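Local coordinates for protein Adhesin/hemolysin (Burkholderia pseudomallei 1026a, PDB 4G6V) that acts as the toxic component of a contact-dependent growth inhibition system, a nuclease that cleaves tRNA and is bound by its cognate immunity protein, at residues T59-S62 and L63-N67. Residues are numbered along the deposited sequence; the frame is centred on the assembly and turned at random.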
ATOM      1  N   THR A  59       0.035  -2.705 -11.672  1.00 37.26           N
ATOM      2  CA  THR A  59       0.204  -1.297 -11.286  1.00 31.56           C
ATOM      3  C   THR A  59      -0.836  -0.418 -11.952  1.00 33.31           C
ATOM      4  O   THR A  59      -1.486   0.395 -11.285  1.00 34.82           O
ATOM      5  CB  THR A  59       1.612  -0.765 -11.637  1.00 30.91           C
ATOM      6  OG1 THR A  59       2.571  -1.325 -10.733  1.00 26.84           O
ATOM      7  CG2 THR A  59       1.672   0.736 -11.536  1.00 20.28           C
ATOM      8  N   THR A  60      -1.004  -0.595 -13.264  1.00 29.23           N
ATOM      9  CA  THR A  60      -2.037   0.114 -14.005  1.00 31.47           C
ATOM     10  C   THR A  60      -3.419  -0.036 -13.358  1.00 36.93           C
ATOM     11  O   THR A  60      -4.152   0.937 -13.223  1.00 33.09           O
ATOM     12  CB  THR A  60      -2.080  -0.330 -15.483  1.00 30.65           C
ATOM     13  OG1 THR A  60      -0.853   0.036 -16.118  1.00 28.24           O
ATOM     14  CG2 THR A  60      -3.243   0.343 -16.229  1.00 25.45           C
ATOM     15  N   ARG A  61      -3.763  -1.250 -12.944  1.00 31.49           N
ATOM     16  CA  ARG A  61      -5.076  -1.501 -12.372  1.00 25.11           C
ATOM     17  C   ARG A  61      -5.266  -0.798 -11.026  1.00 32.29           C
ATOM     18  O   ARG A  61      -6.365  -0.355 -10.716  1.00 37.45           O
ATOM     19  CB  ARG A  61      -5.332  -3.006 -12.248  1.00 25.56           C
ATOM     20  CG  ARG A  61      -6.751  -3.363 -11.826  1.00 32.03           C
ATOM     21  CD  ARG A  61      -6.845  -4.778 -11.257  1.00 39.89           C
ATOM     22  NE  ARG A  61      -5.886  -5.001 -10.165  1.00 54.35           N
ATOM     23  CZ  ARG A  61      -6.066  -4.622  -8.895  1.00 63.55           C
ATOM     24  NH1 ARG A  61      -7.181  -3.984  -8.521  1.00 43.44           N
ATOM     25  NH2 ARG A  61      -5.125  -4.881  -7.989  1.00 55.86           N
ATOM     26  N   SER A  62      -4.207  -0.699 -10.222  1.00 35.10           N
ATOM     27  CA  SER A  62      -4.316   0.013  -8.937  1.00 34.88           C
ATOM     28  C   SER A  62      -4.508   1.513  -9.124  1.00 29.33           C
ATOM     29  O   SER A  62      -5.254   2.120  -8.375  1.00 37.79           O
ATOM     30  CB  SER A  62      -3.129  -0.253  -7.994  1.00 27.34           C
ATOM     31  OG  SER A  62      -3.227  -1.539  -7.399  1.00 45.18           O
ATOM     32  N   LEU A  63      -3.839   2.107 -10.109  1.00 29.15           N
ATOM     33  CA  LEU A  63      -4.057   3.523 -10.410  1.00 33.79           C
ATOM     34  C   LEU A  63      -5.463   3.781 -11.007  1.00 37.53           C
ATOM     35  O   LEU A  63      -6.125   4.739 -10.634  1.00 33.54           O
ATOM     36  CB  LEU A  63      -2.942   4.087 -11.307  1.00 30.03           C
ATOM     37  CG  LEU A  63      -1.528   3.957 -10.725  1.00 34.25           C
ATOM     38  CD1 LEU A  63      -0.523   4.696 -11.571  1.00 29.71           C
ATOM     39  CD2 LEU A  63      -1.462   4.456  -9.275  1.00 21.64           C
ATOM     40  N   ILE A  64      -5.920   2.920 -11.915  1.00 37.10           N
ATOM     41  CA  ILE A  64      -7.287   3.006 -12.416  1.00 36.29           C
ATOM     42  C   ILE A  64      -8.240   3.085 -11.236  1.00 33.66           C
ATOM     43  O   ILE A  64      -9.015   4.032 -11.108  1.00 36.95           O
ATOM     44  CB  ILE A  64      -7.695   1.780 -13.313  1.00 44.21           C
ATOM     45  CG1 ILE A  64      -6.938   1.781 -14.637  1.00 42.62           C
ATOM     46  CG2 ILE A  64      -9.163   1.828 -13.667  1.00 40.19           C
ATOM     47  CD1 ILE A  64      -7.067   3.077 -15.373  1.00 45.48           C
ATOM     48  N   ARG A  65      -8.180   2.091 -10.362  1.00 35.86           N
ATOM     49  CA  ARG A  65      -9.129   2.016  -9.250  1.00 34.68           C
ATOM     50  C   ARG A  65      -9.109   3.222  -8.303  1.00 33.62           C
ATOM     51  O   ARG A  65     -10.127   3.555  -7.688  1.00 37.91           O
ATOM     52  CB  ARG A  65      -8.930   0.721  -8.489  1.00 32.72           C
ATOM     53  CG  ARG A  65      -9.133  -0.491  -9.368  1.00 38.18           C
ATOM     54  CD  ARG A  65     -10.586  -0.827  -9.406  1.00 34.35           C
ATOM     55  NE  ARG A  65     -10.835  -2.046 -10.156  1.00 45.31           N
ATOM     56  CZ  ARG A  65     -11.212  -2.071 -11.428  1.00 45.33           C
ATOM     57  NH1 ARG A  65     -11.376  -0.934 -12.091  1.00 36.36           N
ATOM     58  NH2 ARG A  65     -11.423  -3.234 -12.036  1.00 40.64           N
ATOM     59  N   GLU A  66      -7.955   3.876  -8.194  1.00 34.38           N
ATOM     60  CA  GLU A  66      -7.828   5.098  -7.404  1.00 33.15           C
ATOM     61  C   GLU A  66      -8.583   6.256  -8.079  1.00 38.48           C
ATOM     62  O   GLU A  66      -9.366   6.969  -7.448  1.00 31.43           O
ATOM     63  CB  GLU A  66      -6.355   5.469  -7.213  1.00 26.25           C
ATOM     64  CG  GLU A  66      -6.151   6.739  -6.412  1.00 37.05           C
ATOM     65  CD  GLU A  66      -4.938   7.531  -6.865  1.00 38.64           C
ATOM     66  OE1 GLU A  66      -3.873   6.912  -7.035  1.00 30.25           O
ATOM     67  OE2 GLU A  66      -5.047   8.772  -7.041  1.00 45.33           O
ATOM     68  N   ASN A  67      -8.350   6.449  -9.369  1.00 33.29           N
ATOM     69  CA  ASN A  67      -9.084   7.475 -10.089  1.00 37.66           C
ATOM     70  C   ASN A  67     -10.581   7.188 -10.061  1.00 35.60           C
ATOM     71  O   ASN A  67     -11.392   8.107  -9.953  1.00 27.53           O
ATOM     72  CB  ASN A  67      -8.552   7.633 -11.514  1.00 25.40           C
ATOM     73  CG  ASN A  67      -7.292   8.502 -11.568  1.00 38.42           C
ATOM     74  OD1 ASN A  67      -6.941   9.182 -10.597  1.00 30.60           O
ATOM     75  ND2 ASN A  67      -6.614   8.485 -12.704  1.00 22.97           N
TER
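Arg-61 and Arg-65, one helical turn apart, meet at NH1 of Arg-61 and CG of Arg-65, 4.1 Å apart, with their guanidinium planes turned 63° against each other. Although Arg-61 NH1 lies 4.4 Å from Arg-65 NE, both form salt bridges with Asp-136, whose carboxylate probably offsets their like charges; Arg-65 NH1 is also hydrogen-bonded to Gln-68. Arginine suits both places, its long chain reaching from the helix to a shared acid. The bend of Arg-61 at chi3 (54°) turns its guanidinium back toward Arg-65.

Regular i to i+4 hydrogen bonds carry the backbone: Ile-64 N gives a nearly straight one to Thr-60 O (3.0 Å), whereas that from Glu-66 N to Ser-62 O (3.2 Å) is more bent, at 142°.

Ile-64 sets CG1 4.3 Å from Thr-60 CG2, a nonpolar contact, and Leu-63 CG makes van der Waals contact with Thr-59 O (3.6 Å); branched aliphatic chains suit both places, packing on Ile-51.

The carboxylate of Glu-66, probably an active-site residue, suits two partners: OE2 hydrogen-bonds Thr-49 and OE1 salt-bridges Lys-69 of the CdiI chain, consistent with immunity by masking the site. Residues 59-67 belong to helix 57-74, which links parallel strands 43-45 and 79-82 in a beta-alpha-beta unit.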